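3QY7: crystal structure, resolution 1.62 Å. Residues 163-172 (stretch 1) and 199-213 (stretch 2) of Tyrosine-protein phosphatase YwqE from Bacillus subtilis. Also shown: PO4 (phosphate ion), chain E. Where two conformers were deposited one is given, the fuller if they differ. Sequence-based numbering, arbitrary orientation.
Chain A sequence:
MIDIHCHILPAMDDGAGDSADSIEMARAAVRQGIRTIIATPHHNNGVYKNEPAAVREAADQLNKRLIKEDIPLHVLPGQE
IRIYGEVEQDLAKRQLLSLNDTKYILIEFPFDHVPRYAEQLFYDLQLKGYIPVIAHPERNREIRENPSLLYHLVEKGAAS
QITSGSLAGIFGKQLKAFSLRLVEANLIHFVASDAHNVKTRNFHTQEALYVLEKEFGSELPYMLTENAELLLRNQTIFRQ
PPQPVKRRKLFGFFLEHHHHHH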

ATOM      1  N   THR A 163       3.152  -6.652   0.029  1.00 11.72           N
ATOM      2  CA  THR A 163       4.301  -6.029  -0.637  1.00 12.69           C
ATOM      3  C   THR A 163       4.824  -6.937  -1.740  1.00 12.76           C
ATOM      4  O   THR A 163       5.010  -8.128  -1.506  1.00 12.31           O
ATOM      5  N   SER A 164       5.065  -6.376  -2.929  1.00 12.44           N
ATOM      6  CA  SER A 164       5.634  -7.142  -4.045  1.00 12.48           C
ATOM      7  C   SER A 164       6.902  -7.833  -3.599  1.00 12.40           C
ATOM      8  O   SER A 164       7.055  -9.022  -3.841  1.00 12.11           O
ATOM      9  N   GLY A 165       7.783  -7.100  -2.930  1.00 13.24           N
ATOM     10  CA  GLY A 165       9.060  -7.681  -2.512  1.00 14.57           C
ATOM     11  C   GLY A 165       8.920  -8.900  -1.617  1.00 15.02           C
ATOM     12  O   GLY A 165       9.724  -9.832  -1.707  1.00 15.27           O
ATOM     13  N   SER A 166       7.909  -8.912  -0.748  1.00 15.10           N
ATOM     14  CA  SER A 166       7.659 -10.057   0.135  1.00 16.17           C
ATOM     15  C   SER A 166       7.400 -11.326  -0.651  1.00 16.43           C
ATOM     16  O   SER A 166       7.996 -12.377  -0.371  1.00 17.19           O
ATOM     17  N   LEU A 167       6.494 -11.230  -1.619  1.00 16.07           N
ATOM     18  CA  LEU A 167       6.188 -12.309  -2.546  1.00 16.64           C
ATOM     19  C   LEU A 167       7.392 -12.717  -3.392  1.00 17.28           C
ATOM     20  O   LEU A 167       7.545 -13.904  -3.695  1.00 17.96           O
ATOM     21  N   ALA A 168       8.235 -11.743  -3.743  1.00 18.35           N
ATOM     22  CA  ALA A 168       9.389 -11.963  -4.630  1.00 19.51           C
ATOM     23  C   ALA A 168      10.593 -12.548  -3.889  1.00 21.07           C
ATOM     24  O   ALA A 168      11.551 -13.004  -4.519  1.00 22.57           O
ATOM     25  N   GLY A 169      10.547 -12.522  -2.559  1.00 21.38           N
ATOM     26  CA  GLY A 169      11.610 -13.095  -1.721  1.00 21.92           C
ATOM     27  C   GLY A 169      12.756 -12.171  -1.336  1.00 22.85           C
ATOM     28  O   GLY A 169      13.694 -12.613  -0.650  1.00 23.32           O
ATOM     29  N   ILE A 170      12.699 -10.897  -1.742  1.00 23.05           N
ATOM     30  CA  ILE A 170      13.823  -9.963  -1.482  1.00 23.47           C
ATOM     31  C   ILE A 170      13.968  -9.545  -0.017  1.00 23.80           C
ATOM     32  O   ILE A 170      14.953  -8.900   0.372  1.00 23.84           O
ATOM     33  N   PHE A 171      12.983  -9.909   0.791  1.00 23.76           N
ATOM     34  CA  PHE A 171      13.055  -9.662   2.218  1.00 24.32           C
ATOM     35  C   PHE A 171      13.172 -10.972   2.983  1.00 24.76           C
ATOM     36  O   PHE A 171      12.919 -11.033   4.192  1.00 24.65           O
ATOM     37  N   GLY A 172      13.522 -12.019   2.254  1.00 24.86           N
ATOM     38  CA  GLY A 172      13.813 -13.277   2.871  1.00 25.25           C
ATOM     39  C   GLY A 172      12.814 -14.344   2.612  1.00 25.55           C
ATOM     40  O   GLY A 172      11.799 -14.056   2.147  1.00 25.70           O
ATOM     41  N   LYS A 199      17.701   0.384  -5.062  1.00 19.00           N
ATOM     42  CA  LYS A 199      18.549  -0.779  -4.955  1.00 20.41           C
ATOM     43  C   LYS A 199      18.231  -1.889  -4.000  1.00 19.32           C
ATOM     44  O   LYS A 199      18.550  -3.000  -4.292  1.00 19.33           O
ATOM     45  N   THR A 200      17.613  -1.553  -2.886  1.00 18.58           N
ATOM     46  CA  THR A 200      17.264  -2.558  -1.899  1.00 17.94           C
ATOM     47  C   THR A 200      15.755  -2.714  -1.672  1.00 17.42           C
ATOM     48  O   THR A 200      15.232  -3.766  -1.761  1.00 18.47           O
ATOM     49  N   ARG A 201      15.086  -1.611  -1.428  1.00 16.15           N
ATOM     50  CA  ARG A 201      13.664  -1.613  -1.263  1.00 15.28           C
ATOM     51  C   ARG A 201      13.036  -1.097  -2.535  1.00 14.75           C
ATOM     52  O   ARG A 201      12.576  -0.050  -2.580  1.00 15.20           O
ATOM     53  N   ASN A 202      13.128  -1.876  -3.568  1.00 14.82           N
ATOM     54  CA  ASN A 202      12.667  -1.433  -4.849  1.00 15.17           C
ATOM     55  C   ASN A 202      11.369  -2.114  -5.315  1.00 14.98           C
ATOM     56  O   ASN A 202      10.638  -2.504  -4.496  1.00 16.37           O
ATOM     57  N   PHE A 203      11.048  -2.140  -6.584  1.00 13.64           N
ATOM     58  CA  PHE A 203       9.720  -2.568  -6.956  1.00 13.36           C
ATOM     59  C   PHE A 203       9.409  -4.098  -7.010  1.00 13.96           C
ATOM     60  O   PHE A 203       8.571  -4.551  -6.277  1.00 13.69           O
ATOM     61  N   HIS A 204      10.144  -4.851  -7.827  1.00 14.43           N
ATOM     62  CA  HIS A 204       9.954  -6.305  -7.909  1.00 14.30           C
ATOM     63  C   HIS A 204       8.527  -6.715  -8.293  1.00 14.09           C
ATOM     64  O   HIS A 204       8.020  -7.783  -7.934  1.00 13.29           O
ATOM     65  N   THR A 205       7.907  -5.835  -9.069  1.00 13.26           N
ATOM     66  CA  THR A 205       6.517  -5.952  -9.471  1.00 13.07           C
ATOM     67  C   THR A 205       6.241  -7.205 -10.308  1.00 13.68           C
ATOM     68  O   THR A 205       5.356  -8.001  -9.977  1.00 13.37           O
ATOM     69  N   GLN A 206       6.996  -7.370 -11.389  1.00 13.43           N
ATOM     70  CA  GLN A 206       6.807  -8.509 -12.287  1.00 14.15           C
ATOM     71  C   GLN A 206       7.170  -9.820 -11.610  1.00 14.13           C
ATOM     72  O   GLN A 206       6.488 -10.845 -11.818  1.00 14.58           O
ATOM     73  N   GLU A 207       8.207  -9.776 -10.784  0.70 13.63           N
ATOM     74  CA  GLU A 207       8.660 -10.943 -10.042  0.70 13.65           C
ATOM     75  C   GLU A 207       7.541 -11.485  -9.144  0.70 13.90           C
ATOM     76  O   GLU A 207       7.253 -12.688  -9.159  0.70 13.67           O
ATOM     77  N   ALA A 208       6.890 -10.583  -8.408  1.00 12.59           N
ATOM     78  CA  ALA A 208       5.752 -10.923  -7.553  1.00 13.69           C
ATOM     79  C   ALA A 208       4.566 -11.480  -8.336  1.00 13.24           C
ATOM     80  O   ALA A 208       3.943 -12.447  -7.895  1.00 14.25           O
ATOM     81  N   LEU A 209       4.257 -10.879  -9.489  1.00 14.17           N
ATOM     82  CA  LEU A 209       3.141 -11.353 -10.312  1.00 14.11           C
ATOM     83  C   LEU A 209       3.432 -12.751 -10.833  1.00 15.46           C
ATOM     84  O   LEU A 209       2.552 -13.602 -10.853  1.00 15.54           O
ATOM     85  N   TYR A 210       4.678 -12.997 -11.219  1.00 15.25           N
ATOM     86  CA  TYR A 210       5.043 -14.331 -11.707  1.00 15.79           C
ATOM     87  C   TYR A 210       4.886 -15.382 -10.596  1.00 15.57           C
ATOM     88  O   TYR A 210       4.383 -16.477 -10.833  1.00 16.60           O
ATOM     89  N   VAL A 211       5.312 -15.040  -9.386  1.00 15.66           N
ATOM     90  CA  VAL A 211       5.127 -15.923  -8.240  1.00 15.80           C
ATOM     91  C   VAL A 211       3.639 -16.235  -8.050  1.00 16.28           C
ATOM     92  O   VAL A 211       3.254 -17.399  -7.894  1.00 16.08           O
ATOM     93  N   LEU A 212       2.799 -15.201  -8.105  1.00 16.20           N
ATOM     94  CA  LEU A 212       1.351 -15.385  -8.001  1.00 17.45           C
ATOM     95  C   LEU A 212       0.756 -16.248  -9.107  1.00 18.40           C
ATOM     96  O   LEU A 212      -0.113 -17.085  -8.841  1.00 18.87           O
ATOM     97  N   GLU A 213       1.216 -16.042 -10.341  1.00 19.74           N
ATOM     98  CA  GLU A 213       0.722 -16.798 -11.490  1.00 21.26           C
ATOM     99  C   GLU A 213       1.111 -18.267 -11.348  1.00 21.29           C
ATOM    100  O   GLU A 213       0.295 -19.160 -11.603  1.00 21.79           O
TER

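This is a close, mainly apolar contact between two helices and their flanking loops, with no direct hydrogen bond across it and three waters carrying the polar links. The axes of helix 164-168 and helix 205-213 approach to 7.8 Å at 55°, a spacing that favours small residues. Ala168 and Ala208 both point toward the opposing stretch, their CA atoms only 4.8 Å apart. The Ala208 CB lies 3.4 Å from Ser164 O and 3.9 Å from Leu167 CB, while the Ala168 CB meets Glu207 CB at 3.9 Å and His204 CB at 4.0 Å.

Leu167 (m, t) also points in. Its CD1 reaches Leu212 CD1 at 4.1 Å, and Val211 (t) sets CG2 3.7 Å from Leu167 O, so branched side chains fill the space beyond the alanines.

Ser164 (m) points toward the other stretch, its CB 3.3 Å from Phe203 O, and its hydroxyl is served by water. Water 1 joins Ser164 OG (2.9 Å) to Thr205 OG1 (2.6 Å); water 2 joins Ser164 OG (2.7 Å) to Thr205 O (2.9 Å). Water 3 accepts from Gly165 N (2.7 Å) and lies 2.9 Å from Phe203 O, to which it can donate. At Gly165 a CB would come within 2.7 Å of Phe171 CE2, so glycine leaves room for that ring.

Past the helix, Gly169 adopts positive phi in a Schellman motif, and Ile170 (p, t) turns inward. Its CG2 sits 3.6 Å from the centroid of the His204 ring, almost on the ring normal, a CH-pi contact suited to a methyl over a flat face. Phe171 (m) starts sideways, but its ring end comes nearer, and Arg201 CG meets the ring edge 4.0 Å from Phe171 CE1. The Arg201 guanidinium extends onward to the phosphate, with NH1 donating to PO4 O2 at 2.7 Å.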

ATOM      1  CB  THR A 163       5.473  -5.789   0.355  1.00 13.12           C
ATOM      2  OG1 THR A 163       4.966  -5.265   1.601  1.00 15.13           O
ATOM      3  CG2 THR A 163       6.477  -4.814  -0.220  1.00 13.10           C
ATOM      4  CB  SER A 164       5.931  -6.266  -5.265  1.00 12.55           C
ATOM      5  OG  SER A 164       4.743  -5.699  -5.818  1.00 14.83           O
ATOM      6  CB  SER A 166       6.470  -9.786   1.064  1.00 15.78           C
ATOM      7  OG  SER A 166       6.742  -8.676   1.892  1.00 16.79           O
ATOM      8  CB  LEU A 167       5.019 -11.920  -3.461  1.00 16.27           C
ATOM      9  CG  LEU A 167       3.643 -11.870  -2.770  1.00 14.86           C
ATOM     10  CD1 LEU A 167       2.627 -11.155  -3.633  1.00 15.23           C
ATOM     11  CD2 LEU A 167       3.146 -13.271  -2.377  1.00 16.96           C
ATOM     12  CB  ALA A 168       9.778 -10.667  -5.341  1.00 19.82           C
ATOM     13  CB  ILE A 170      13.819  -8.714  -2.409  1.00 23.46           C
ATOM     14  CG1 ILE A 170      12.677  -7.760  -2.041  1.00 23.95           C
ATOM     15  CG2 ILE A 170      13.818  -9.136  -3.896  1.00 24.04           C
ATOM     16  CD1 ILE A 170      12.690  -6.432  -2.782  1.00 24.34           C
ATOM     17  CB  PHE A 171      11.875  -8.808   2.687  1.00 24.16           C
ATOM     18  CG  PHE A 171      11.790  -7.473   1.993  1.00 24.09           C
ATOM     19  CD1 PHE A 171      12.891  -6.612   1.963  1.00 23.51           C
ATOM     20  CD2 PHE A 171      10.607  -7.074   1.370  1.00 25.27           C
ATOM     21  CE1 PHE A 171      12.823  -5.373   1.321  1.00 24.75           C
ATOM     22  CE2 PHE A 171      10.521  -5.839   0.726  1.00 24.90           C
ATOM     23  CZ  PHE A 171      11.634  -4.985   0.697  1.00 24.94           C
ATOM     24  CB  LYS A 199      19.992  -0.399  -4.803  1.00 21.19           C
ATOM     25  CG  LYS A 199      20.433   0.668  -5.824  1.00 25.35           C
ATOM     26  CD  LYS A 199      21.018   0.150  -7.020  1.00 26.60           C
ATOM     27  CE  LYS A 199      21.864   1.167  -7.595  1.00 29.74           C
ATOM     28  NZ  LYS A 199      21.783   0.961  -8.976  1.00 31.38           N
ATOM     29  CB  THR A 200      17.912  -2.322  -0.580  1.00 17.94           C
ATOM     30  OG1 THR A 200      17.812  -0.974  -0.209  1.00 18.22           O
ATOM     31  CG2 THR A 200      19.380  -2.693  -0.631  1.00 19.44           C
ATOM     32  CB  ARG A 201      13.273  -0.762  -0.058  1.00 15.62           C
ATOM     33  CG  ARG A 201      13.489  -1.464   1.230  1.00 17.22           C
ATOM     34  CD  ARG A 201      12.981  -0.636   2.380  1.00 22.36           C
ATOM     35  NE  ARG A 201      11.555  -0.815   2.547  1.00 24.52           N
ATOM     36  CZ  ARG A 201      10.885  -0.332   3.577  1.00 27.59           C
ATOM     37  NH1 ARG A 201       9.600  -0.531   3.681  1.00 28.71           N
ATOM     38  NH2 ARG A 201      11.525   0.314   4.508  1.00 28.68           N
ATOM     39  CB  ASN A 202      13.764  -1.506  -5.856  1.00 16.16           C
ATOM     40  CG  ASN A 202      14.300  -2.846  -5.977  1.00 16.67           C
ATOM     41  OD1 ASN A 202      13.702  -3.777  -5.527  1.00 20.77           O
ATOM     42  ND2 ASN A 202      15.407  -2.973  -6.623  1.00 20.88           N
ATOM     43  CB  PHE A 203       9.348  -1.908  -8.287  1.00 13.45           C
ATOM     44  CG  PHE A 203       9.146  -0.432  -8.191  1.00 12.02           C
ATOM     45  CD1 PHE A 203      10.218   0.411  -8.180  1.00 12.33           C
ATOM     46  CD2 PHE A 203       7.902   0.127  -8.076  1.00 12.00           C
ATOM     47  CE1 PHE A 203      10.061   1.724  -8.050  1.00 13.04           C
ATOM     48  CE2 PHE A 203       7.770   1.424  -7.964  1.00 11.05           C
ATOM     49  CZ  PHE A 203       8.852   2.239  -7.932  1.00 12.58           C
ATOM     50  CB  HIS A 204      10.520  -6.991  -6.654  1.00 15.02           C
ATOM     51  CG  HIS A 204      12.002  -7.172  -6.741  1.00 17.62           C
ATOM     52  ND1 HIS A 204      12.580  -8.289  -7.306  1.00 22.25           N
ATOM     53  CD2 HIS A 204      13.019  -6.328  -6.460  1.00 20.92           C
ATOM     54  CE1 HIS A 204      13.893  -8.150  -7.313  1.00 21.48           C
ATOM     55  NE2 HIS A 204      14.185  -6.973  -6.791  1.00 23.42           N
ATOM     56  CB  THR A 205       6.103  -4.697 -10.272  1.00 12.81           C
ATOM     57  OG1 THR A 205       6.595  -3.523  -9.599  1.00 11.92           O
ATOM     58  CG2 THR A 205       4.604  -4.616 -10.397  1.00 12.96           C
ATOM     59  CB  GLN A 206       7.602  -8.306 -13.578  1.00 14.70           C
ATOM     60  CG  GLN A 206       7.053  -7.168 -14.443  1.00 16.52           C
ATOM     61  CD  GLN A 206       5.630  -7.383 -14.939  1.00 20.12           C
ATOM     62  OE1 GLN A 206       5.185  -8.512 -15.160  1.00 22.53           O
ATOM     63  NE2 GLN A 206       4.909  -6.289 -15.118  1.00 20.54           N
ATOM     64  CB  GLU A 207       9.928 -10.589  -9.269  0.70 13.97           C
ATOM     65  CG  GLU A 207      11.117 -10.255 -10.189  0.70 14.82           C
ATOM     66  CD  GLU A 207      11.295  -8.772 -10.572  0.70 16.36           C
ATOM     67  OE1 GLU A 207      10.314  -7.985 -10.703  0.70 11.12           O
ATOM     68  OE2 GLU A 207      12.481  -8.401 -10.776  0.70 18.74           O
ATOM     69  CB  ALA A 208       5.328  -9.714  -6.704  1.00 13.42           C
ATOM     70  CB  LEU A 209       2.852 -10.402 -11.475  1.00 15.03           C
ATOM     71  CG  LEU A 209       2.302  -9.062 -10.981  1.00 15.10           C
ATOM     72  CD1 LEU A 209       2.360  -8.039 -12.105  1.00 16.15           C
ATOM     73  CD2 LEU A 209       0.882  -9.210 -10.487  1.00 16.93           C
ATOM     74  CB  TYR A 210       6.458 -14.338 -12.286  1.00 16.30           C
ATOM     75  CG  TYR A 210       6.860 -15.655 -12.919  1.00 17.60           C
ATOM     76  CD1 TYR A 210       6.022 -16.306 -13.820  1.00 21.01           C
ATOM     77  CD2 TYR A 210       8.090 -16.240 -12.618  1.00 20.49           C
ATOM     78  CE1 TYR A 210       6.404 -17.519 -14.414  1.00 21.95           C
ATOM     79  CE2 TYR A 210       8.479 -17.450 -13.201  1.00 22.59           C
ATOM     80  CZ  TYR A 210       7.626 -18.088 -14.087  1.00 22.95           C
ATOM     81  OH  TYR A 210       8.011 -19.288 -14.659  1.00 23.50           O
ATOM     82  CB  VAL A 211       5.753 -15.315  -6.960  1.00 15.56           C
ATOM     83  CG1 VAL A 211       5.217 -15.995  -5.700  1.00 17.23           C
ATOM     84  CG2 VAL A 211       7.274 -15.402  -7.027  1.00 17.75           C
ATOM     85  CB  LEU A 212       0.631 -14.029  -7.961  1.00 16.62           C
ATOM     86  CG  LEU A 212       0.860 -13.224  -6.686  1.00 17.64           C
ATOM     87  CD1 LEU A 212       0.265 -11.826  -6.864  1.00 16.76           C
ATOM     88  CD2 LEU A 212       0.263 -13.938  -5.474  1.00 19.56           C
ATOM     89  CB  GLU A 213       1.270 -16.205 -12.790  1.00 21.72           C
ATOM     90  CG  GLU A 213       0.550 -16.664 -14.068  1.00 26.43           C
ATOM     91  CD  GLU A 213       1.133 -17.934 -14.680  1.00 31.95           C
ATOM     92  OE1 GLU A 213       0.568 -18.419 -15.689  1.00 35.00           O
ATOM     93  OE2 GLU A 213       2.151 -18.459 -14.170  1.00 34.60           O
TER
HETATM   94  P   PO4 E 266       7.724   2.248   5.630  1.00 25.92           P
HETATM   95  O1  PO4 E 266       7.238   2.514   4.208  1.00 21.75           O
HETATM   96  O2  PO4 E 266       8.597   1.047   5.653  1.00 25.51           O
HETATM   97  O3  PO4 E 266       8.534   3.415   6.098  1.00 25.24           O
HETATM   98  O4  PO4 E 266       6.560   2.043   6.575  1.00 27.33           O
HETATM   99  O   HOH W   1       5.273  -3.339  -7.337  1.00 14.18           O
HETATM  100  O   HOH W   2       3.600  -6.948  -7.887  1.00 16.37           O
HETATM  101  O   HOH W   3       8.316  -4.497  -3.358  1.00 14.76           O